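Local coordinates for shikimate 5-dehydrogenase AroE (5-dehydroshikimate reductase) (Mycobacterium tuberculosis, PDB 4P4G), which probably catalyses the NADP-dependent interconversion of 3-dehydroshikimate and shikimate, the fourth of seven steps from erythrose 4-phosphate and phosphoenolpyruvate to chorismate, at residues Ala131-Leu136 against Thr142-Val147. Sequence-based numbering, arbitrary orientation.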
loop_
_atom_site.group_PDB
_atom_site.type_symbol
_atom_site.label_atom_id
_atom_site.label_comp_id
_atom_site.label_asym_id
_atom_site.label_seq_id
_atom_site.Cartn_x
_atom_site.Cartn_y
_atom_site.Cartn_z
ATOM N N ALA A 131 -0.257 6.075 3.805
ATOM C CA ALA A 131 -1.039 4.940 4.287
ATOM C C ALA A 131 -0.290 4.170 5.361
ATOM O O ALA A 131 -0.895 3.676 6.311
ATOM C CB ALA A 131 -1.421 4.024 3.141
ATOM N N ALA A 132 1.027 4.050 5.211
ATOM C CA ALA A 132 1.830 3.407 6.247
ATOM C C ALA A 132 1.770 4.213 7.549
ATOM O O ALA A 132 1.694 3.632 8.627
ATOM C CB ALA A 132 3.253 3.226 5.794
ATOM N N VAL A 133 1.815 5.540 7.449
ATOM C CA VAL A 133 1.727 6.388 8.639
ATOM C C VAL A 133 0.405 6.190 9.374
ATOM O O VAL A 133 0.389 5.939 10.585
ATOM C CB VAL A 133 1.956 7.874 8.281
ATOM C CG1 VAL A 133 1.612 8.784 9.465
ATOM C CG2 VAL A 133 3.403 8.081 7.833
ATOM N N VAL A 134 -0.703 6.264 8.639
ATOM C CA VAL A 134 -2.026 6.122 9.235
ATOM C C VAL A 134 -2.286 4.701 9.749
ATOM O O VAL A 134 -2.848 4.523 10.829
ATOM C CB VAL A 134 -3.123 6.574 8.251
ATOM C CG1 VAL A 134 -4.519 6.243 8.784
ATOM C CG2 VAL A 134 -2.991 8.071 7.990
ATOM N N GLY A 135 -1.867 3.692 8.985
ATOM C CA GLY A 135 -1.985 2.307 9.425
ATOM C C GLY A 135 -1.219 2.039 10.711
ATOM O O GLY A 135 -1.736 1.382 11.616
ATOM N N LEU A 136 0.003 2.558 10.808
ATOM C CA LEU A 136 0.765 2.439 12.054
ATOM C C LEU A 136 0.073 3.160 13.203
ATOM O O LEU A 136 -0.006 2.627 14.310
ATOM C CB LEU A 136 2.197 2.949 11.880
ATOM C CG LEU A 136 3.108 2.071 11.030
ATOM C CD1 LEU A 136 4.338 2.873 10.638
ATOM C CD2 LEU A 136 3.506 0.810 11.793
ATOM N N THR A 142 3.770 4.624 19.172
ATOM C CA THR A 142 3.950 5.840 19.976
ATOM C C THR A 142 4.592 6.965 19.165
ATOM O O THR A 142 4.344 8.152 19.410
ATOM C CB THR A 142 4.781 5.585 21.250
ATOM O OG1 THR A 142 6.060 5.040 20.897
ATOM C CG2 THR A 142 4.060 4.624 22.198
ATOM N N ASP A 143 5.412 6.599 18.190
ATOM C CA ASP A 143 6.106 7.601 17.401
ATOM C C ASP A 143 6.598 7.002 16.101
ATOM O O ASP A 143 6.850 5.797 16.015
ATOM C CB ASP A 143 7.268 8.207 18.188
ATOM C CG ASP A 143 8.449 7.291 18.261
ATOM O OD1 ASP A 143 8.385 6.321 19.042
ATOM O OD2 ASP A 143 9.439 7.532 17.537
ATOM N N ILE A 144 6.694 7.844 15.077
ATOM C CA ILE A 144 7.090 7.409 13.755
ATOM C C ILE A 144 8.219 8.290 13.252
ATOM O O ILE A 144 8.136 9.509 13.327
ATOM C CB ILE A 144 5.912 7.495 12.765
ATOM C CG1 ILE A 144 4.837 6.459 13.133
ATOM C CG2 ILE A 144 6.409 7.320 11.314
ATOM C CD1 ILE A 144 3.488 6.680 12.433
ATOM N N THR A 145 9.286 7.674 12.754
ATOM C CA THR A 145 10.322 8.439 12.062
ATOM C C THR A 145 10.170 8.185 10.559
ATOM O O THR A 145 10.116 7.038 10.120
ATOM C CB THR A 145 11.736 8.052 12.567
ATOM O OG1 THR A 145 11.862 8.373 13.963
ATOM C CG2 THR A 145 12.827 8.788 11.783
ATOM N N VAL A 146 10.056 9.257 9.775
ATOM C CA VAL A 146 9.948 9.151 8.320
ATOM C C VAL A 146 11.321 9.368 7.702
ATOM O O VAL A 146 11.960 10.390 7.943
ATOM C CB VAL A 146 8.979 10.204 7.761
ATOM C CG1 VAL A 146 8.997 10.207 6.221
ATOM C CG2 VAL A 146 7.575 9.949 8.279
ATOM N N VAL A 147 11.778 8.396 6.923
ATOM C CA VAL A 147 13.072 8.485 6.252
ATOM C C VAL A 147 12.799 8.528 4.755
ATOM O O VAL A 147 12.252 7.593 4.201
ATOM C CB VAL A 147 13.957 7.252 6.543
ATOM C CG1 VAL A 147 15.352 7.447 5.956
ATOM C CG2 VAL A 147 14.055 6.991 8.037
#
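V133 and L136 of helix 129-139 meet I144 of strand 143-148, the helix and second strand of a beta-alpha-beta unit that starts with strand 119-123. The unit belongs to the parallel six-stranded sheet of the Rossmann-type domain, which in this family binds NADP. The backbones come nearest at V133 and I144, whose CA atoms are 7.5 Å apart. The helix keeps its own bonds here, with G135 N 2.8 Å from A131 O and L136 N 3.0 Å from A132 O. The strand is held from both sides: D143 and T145 bond through the backbone to A120, and I144 to A167 and R169. Between helix and strand the side-chain contacts are apolar.

I144 takes part in every close contact and has the largest buried share. Its side chain leaves the backbone toward the helix. CG1 lies anti to the carbonyl carbon (chi1 -68°) and the chain then runs extended (chi2 166°), which carries CD1 up to the helix, one turn of which it touches at two residues. V133 turns CG1 anti to its backbone N (chi1 170°), and this methyl is 4.1 Å from I144 CD1. L136 makes its contact through the root of the side chain, CB, 4.0 Å from I144 CD1. The L136 side chain also touches V122 of strand 119-123 and L113 of helix 105-113. All three touching residues are buried. V146, two residues further along the same face of the strand, stays at the margin, its CG2 4.6 Å from V133 CG2. The closest approach is to backbone: I144 CD1 sits 3.7 Å from V133 O.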